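Local coordinates for peroxisomal fatty acid beta-oxidation multifunctional protein MFP2 (Arabidopsis thaliana, PDB 2WTB), which carries out successive steps of peroxisomal fatty acid beta-oxidation during seed germination, with enoyl-CoA hydratase and 3-hydroxyacyl-CoA dehydrogenase activities, at residues A[513-518]-A[617-622]; A[529-534]-A[663-668]. All blocks are in the same frame, centred on the assembly; numbering follows the deposited sequence.

Contact 1: A[513-518]-A[617-622]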
loop_
_atom_site.group_PDB
_atom_site.type_symbol
_atom_site.label_atom_id
_atom_site.label_comp_id
_atom_site.label_asym_id
_atom_site.label_seq_id
_atom_site.Cartn_x
_atom_site.Cartn_y
_atom_site.Cartn_z
ATOM N N VAL A 513 -1.360 26.373 -18.808
ATOM C CA VAL A 513 -2.502 26.482 -19.707
ATOM C C VAL A 513 -2.752 27.928 -20.112
ATOM O O VAL A 513 -2.937 28.227 -21.292
ATOM C CB VAL A 513 -3.780 25.884 -19.083
ATOM C CG1 VAL A 513 -5.020 26.554 -19.648
ATOM C CG2 VAL A 513 -3.826 24.386 -19.318
ATOM N N GLU A 514 -2.751 28.827 -19.133
ATOM C CA GLU A 514 -2.931 30.244 -19.419
ATOM C C GLU A 514 -1.803 30.751 -20.310
ATOM O O GLU A 514 -1.917 31.807 -20.934
ATOM C CB GLU A 514 -3.006 31.061 -18.127
ATOM C CG GLU A 514 -4.289 30.850 -17.336
ATOM C CD GLU A 514 -4.628 32.033 -16.449
ATOM O OE1 GLU A 514 -4.106 33.141 -16.708
ATOM O OE2 GLU A 514 -5.419 31.859 -15.499
ATOM N N CYS A 515 -0.718 29.987 -20.370
ATOM C CA CYS A 515 0.423 30.347 -21.200
ATOM C C CYS A 515 0.350 29.708 -22.584
ATOM O O CYS A 515 1.232 29.915 -23.418
ATOM C CB CYS A 515 1.730 29.968 -20.504
ATOM S SG CYS A 515 2.147 31.040 -19.114
ATOM N N GLY A 516 -0.703 28.930 -22.821
ATOM C CA GLY A 516 -0.934 28.340 -24.127
ATOM C C GLY A 516 -0.882 26.824 -24.159
ATOM O O GLY A 516 -1.361 26.202 -25.108
ATOM N N ALA A 517 -0.300 26.226 -23.125
ATOM C CA ALA A 517 -0.146 24.776 -23.067
ATOM C C ALA A 517 -1.491 24.057 -23.150
ATOM O O ALA A 517 -2.410 24.354 -22.388
ATOM C CB ALA A 517 0.600 24.371 -21.801
ATOM N N ASP A 518 -1.599 23.113 -24.080
ATOM C CA ASP A 518 -2.812 22.314 -24.229
ATOM C C ASP A 518 -3.049 21.456 -22.986
ATOM O O ASP A 518 -2.224 20.608 -22.642
ATOM C CB ASP A 518 -2.715 21.430 -25.472
ATOM C CG ASP A 518 -4.042 20.799 -25.848
ATOM O OD1 ASP A 518 -4.747 20.307 -24.942
ATOM O OD2 ASP A 518 -4.378 20.789 -27.053
ATOM N N PRO A 617 3.782 32.569 -23.695
ATOM C CA PRO A 617 5.137 32.194 -24.113
ATOM C C PRO A 617 5.151 30.916 -24.947
ATOM O O PRO A 617 4.131 30.535 -25.521
ATOM C CB PRO A 617 5.864 31.945 -22.781
ATOM C CG PRO A 617 4.953 32.480 -21.710
ATOM C CD PRO A 617 3.574 32.335 -22.258
ATOM N N LYS A 618 6.309 30.263 -25.006
ATOM C CA LYS A 618 6.444 28.995 -25.710
ATOM C C LYS A 618 6.287 27.828 -24.742
ATOM O O LYS A 618 6.918 26.782 -24.901
ATOM C CB LYS A 618 7.796 28.912 -26.420
ATOM N N LEU A 619 5.449 28.020 -23.728
ATOM C CA LEU A 619 5.117 26.949 -22.797
ATOM C C LEU A 619 4.125 26.008 -23.463
ATOM O O LEU A 619 3.803 24.942 -22.935
ATOM C CB LEU A 619 4.541 27.516 -21.497
ATOM C CG LEU A 619 5.560 27.974 -20.452
ATOM C CD1 LEU A 619 6.648 28.830 -21.082
ATOM C CD2 LEU A 619 4.881 28.721 -19.314
ATOM N N ALA A 620 3.644 26.422 -24.631
ATOM C CA ALA A 620 2.820 25.573 -25.476
ATOM C C ALA A 620 3.722 24.871 -26.481
ATOM O O ALA A 620 4.488 25.517 -27.196
ATOM C CB ALA A 620 1.766 26.400 -26.189
ATOM N N ASN A 621 3.634 23.548 -26.530
ATOM C CA ASN A 621 4.522 22.761 -27.374
ATOM C C ASN A 621 5.653 22.168 -26.543
ATOM O O ASN A 621 6.650 21.684 -27.083
ATOM N N LEU A 622 5.490 22.213 -25.224
ATOM C CA LEU A 622 6.471 21.645 -24.310
ATOM C C LEU A 622 6.494 20.125 -24.429
ATOM O O LEU A 622 5.502 19.510 -24.823
ATOM C CB LEU A 622 6.167 22.062 -22.871
#
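The C-terminal end of helix 498-514 closes in a Schellman motif, and the loop leading to helix 624-644 packs against that turn; Cys-515, Ala-517 and Leu-619 are buried, while Gly-516, Pro-617 and Ala-620 stay exposed. Pro-617 opens the contact with ring carbon CD, 3.5 Å from Cys-515 CB. Leu-619 comes next. Its CG stands anti to the carbonyl carbon (chi1 -84°), and branch CD2 reaches the cysteine 3.6 Å from Cys-515 SG, so that proline and leucine both bear on one buried side chain. Leu-619 also rests on Phe-511 and Leu-512 of the helix, which continues this apolar patch beyond the turn. The backbone of Leu-619 takes part too, its O lying 3.4 Å from Ala-517 CB. Ala-620 finally sets its methyl over the peptide that follows Gly-516. At the backbone angles of Gly-516 (phi 116°) a beta carbon would be jammed against the carbonyl oxygen of Cys-515, and it would also fall a tight 3.2 Å from Ala-620 CB. The turn itself is tied by Gly-516 N to Val-513 O at 2.8 Å, while Gly-516 O lies 3.3 Å from Ala-620 CB.

Contact 2: A[529-534]-A[663-668]; sequences FGMPMG and GFPPYR
Two loops, each following a helix, meet here in the C-terminal helical part of the dehydrogenase region, and an arginine grips the backbone where helix 519-529 runs out. Phe-529 carries the contact through both its carbonyl and its ring. Arg-668 holds Phe-529 O side-on with two nitrogens: NH2 donates in the carbonyl plane, on a lone pair, at 2.6 Å from Phe-529 O, and NE donates nearly along the C=O axis at 3.0 Å from the same atom. The oxygen lies in the guanidinium plane. The guanidinium is nearly parallel to the Phe-529 ring, 6° between planes, with NE 3.2 Å above one face and displaced toward the rim. The edge of this ring turns toward the face of Phe-664 in an offset edge-to-face pair, planes at 75°; Phe-632 and Trp-674 add further aromatic neighbours. At Gly-530 the chain leaves helical angles with positive phi, and Pro-665 CG packs 3.3 Å from Gly-530 CA, where a beta carbon would clash. Tyr-667 OH also reaches Gly-530 CA, at 3.1 Å. Met-531 bends at chi2 (-73°) and brings its methyl CE to 3.3 Å from Phe-664 CD1, with Pro-665 CD nearby. Pro-532 ends the interface, its CD lying 3.4 Å from Gly-663 O. A leucine in place of Arg-668 would lose both bonds to Phe-529 O and would probably leave the ring less firmly oriented and the two loops less tightly joined. With one oxygen accepting two donors from a charged group, the carbonyl is likely to be strongly polarised, and the positive guanidinium would probably be favoured beside the negative end of the helix dipole.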
loop_
_atom_site.group_PDB
_atom_site.type_symbol
_atom_site.label_atom_id
_atom_site.label_comp_id
_atom_site.label_asym_id
_atom_site.label_seq_id
_atom_site.Cartn_x
_atom_site.Cartn_y
_atom_site.Cartn_z
ATOM N N PHE A 529 2.745 9.192 -16.887
ATOM C CA PHE A 529 3.862 9.278 -15.954
ATOM C C PHE A 529 3.698 8.280 -14.814
ATOM O O PHE A 529 4.681 7.800 -14.256
ATOM C CB PHE A 529 3.984 10.700 -15.399
ATOM C CG PHE A 529 4.997 10.840 -14.300
ATOM C CD1 PHE A 529 6.339 10.598 -14.539
ATOM C CD2 PHE A 529 4.608 11.227 -13.027
ATOM C CE1 PHE A 529 7.273 10.731 -13.525
ATOM C CE2 PHE A 529 5.537 11.363 -12.011
ATOM C CZ PHE A 529 6.869 11.114 -12.261
ATOM N N GLY A 530 2.451 7.968 -14.479
ATOM C CA GLY A 530 2.167 7.020 -13.417
ATOM C C GLY A 530 0.949 7.396 -12.596
ATOM O O GLY A 530 0.355 6.550 -11.928
ATOM N N MET A 531 0.581 8.672 -12.639
ATOM C CA MET A 531 -0.618 9.147 -11.962
ATOM C C MET A 531 -1.843 8.444 -12.530
ATOM O O MET A 531 -1.865 8.080 -13.705
ATOM C CB MET A 531 -0.762 10.662 -12.125
ATOM C CG MET A 531 0.289 11.465 -11.380
ATOM S SD MET A 531 0.002 11.454 -9.604
ATOM C CE MET A 531 1.585 12.011 -8.989
ATOM N N PRO A 532 -2.868 8.245 -11.692
ATOM C CA PRO A 532 -4.103 7.586 -12.125
ATOM C C PRO A 532 -4.981 8.551 -12.910
ATOM O O PRO A 532 -6.030 8.165 -13.422
ATOM C CB PRO A 532 -4.793 7.225 -10.800
ATOM C CG PRO A 532 -3.771 7.484 -9.716
ATOM C CD PRO A 532 -2.888 8.555 -10.256
ATOM N N MET A 533 -4.538 9.799 -13.008
ATOM C CA MET A 533 -5.373 10.857 -13.544
ATOM C C MET A 533 -4.511 12.051 -13.936
ATOM O O MET A 533 -3.353 12.150 -13.535
ATOM C CB MET A 533 -6.383 11.276 -12.477
ATOM C CG MET A 533 -7.761 11.591 -12.999
ATOM S SD MET A 533 -8.999 11.522 -11.692
ATOM C CE MET A 533 -10.501 11.606 -12.665
ATOM N N GLY A 534 -5.077 12.957 -14.725
ATOM C CA GLY A 534 -4.387 14.180 -15.081
ATOM C C GLY A 534 -4.786 15.292 -14.133
ATOM O O GLY A 534 -5.828 15.206 -13.489
ATOM N N GLY A 663 -1.981 9.087 -5.377
ATOM C CA GLY A 663 -1.682 8.061 -6.360
ATOM C C GLY A 663 -0.372 8.230 -7.107
ATOM O O GLY A 663 -0.266 7.845 -8.271
ATOM N N PHE A 664 0.629 8.805 -6.448
ATOM C CA PHE A 664 1.950 8.933 -7.052
ATOM C C PHE A 664 2.539 7.544 -7.290
ATOM O O PHE A 664 2.448 6.674 -6.425
ATOM C CB PHE A 664 2.875 9.764 -6.164
ATOM C CG PHE A 664 4.197 10.085 -6.798
ATOM C CD1 PHE A 664 4.378 11.273 -7.490
ATOM C CD2 PHE A 664 5.258 9.202 -6.706
ATOM C CE1 PHE A 664 5.591 11.574 -8.079
ATOM C CE2 PHE A 664 6.475 9.496 -7.292
ATOM C CZ PHE A 664 6.641 10.683 -7.980
ATOM N N PRO A 665 3.144 7.339 -8.470
ATOM C CA PRO A 665 3.678 6.051 -8.933
ATOM C C PRO A 665 4.568 5.365 -7.902
ATOM O O PRO A 665 5.661 5.856 -7.619
ATOM C CB PRO A 665 4.517 6.440 -10.153
ATOM C CG PRO A 665 3.898 7.688 -10.649
ATOM C CD PRO A 665 3.387 8.418 -9.444
ATOM N N PRO A 666 4.108 4.231 -7.354
ATOM C CA PRO A 666 4.852 3.468 -6.347
ATOM C C PRO A 666 6.229 3.044 -6.849
ATOM O O PRO A 666 7.202 3.114 -6.100
ATOM C CB PRO A 666 3.973 2.232 -6.127
ATOM C CG PRO A 666 2.606 2.660 -6.530
ATOM C CD PRO A 666 2.805 3.618 -7.663
ATOM N N TYR A 667 6.305 2.612 -8.103
ATOM C CA TYR A 667 7.565 2.163 -8.688
ATOM C C TYR A 667 8.588 3.292 -8.806
ATOM O O TYR A 667 9.755 3.051 -9.110
ATOM C CB TYR A 667 7.330 1.504 -10.053
ATOM C CG TYR A 667 6.317 2.220 -10.913
ATOM C CD1 TYR A 667 4.980 1.846 -10.899
ATOM C CD2 TYR A 667 6.694 3.275 -11.735
ATOM C CE1 TYR A 667 4.046 2.501 -11.681
ATOM C CE2 TYR A 667 5.768 3.935 -12.520
ATOM C CZ TYR A 667 4.446 3.545 -12.489
ATOM O OH TYR A 667 3.522 4.199 -13.269
ATOM N N ARG A 668 8.148 4.522 -8.562
ATOM C CA ARG A 668 9.062 5.660 -8.544
ATOM C C ARG A 668 9.467 6.029 -7.117
ATOM O O ARG A 668 10.138 7.037 -6.895
ATOM C CB ARG A 668 8.454 6.863 -9.267
ATOM C CG ARG A 668 8.107 6.581 -10.722
ATOM C CD ARG A 668 7.951 7.862 -11.519
ATOM N NE ARG A 668 7.229 7.640 -12.767
ATOM C CZ ARG A 668 7.783 7.166 -13.879
ATOM N NH1 ARG A 668 9.071 6.856 -13.900
ATOM N NH2 ARG A 668 7.048 6.998 -14.968
#

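How the contacts relate
From the N terminus, the chain passes through 513-518, then helix 519-529 leads directly into 529-534, so the first segments of both contacts flank a single helix. Further on, 617-622 returns to the first of these and closes contact 1 over 98 intervening residues, a little under half of them helical and none in strand. Helices 624-644 and 651-662 then lead to 663-668, which closes contact 2 over 128 residues. The segments alternate along the chain, so the two closures cross rather than nest. The centres of contact 1 and contact 2 lie about 23 Å apart, and the two do not touch; together they fasten the two ends of helix 519-529 to the loop before helix 624-644 and the loop after helix 651-662.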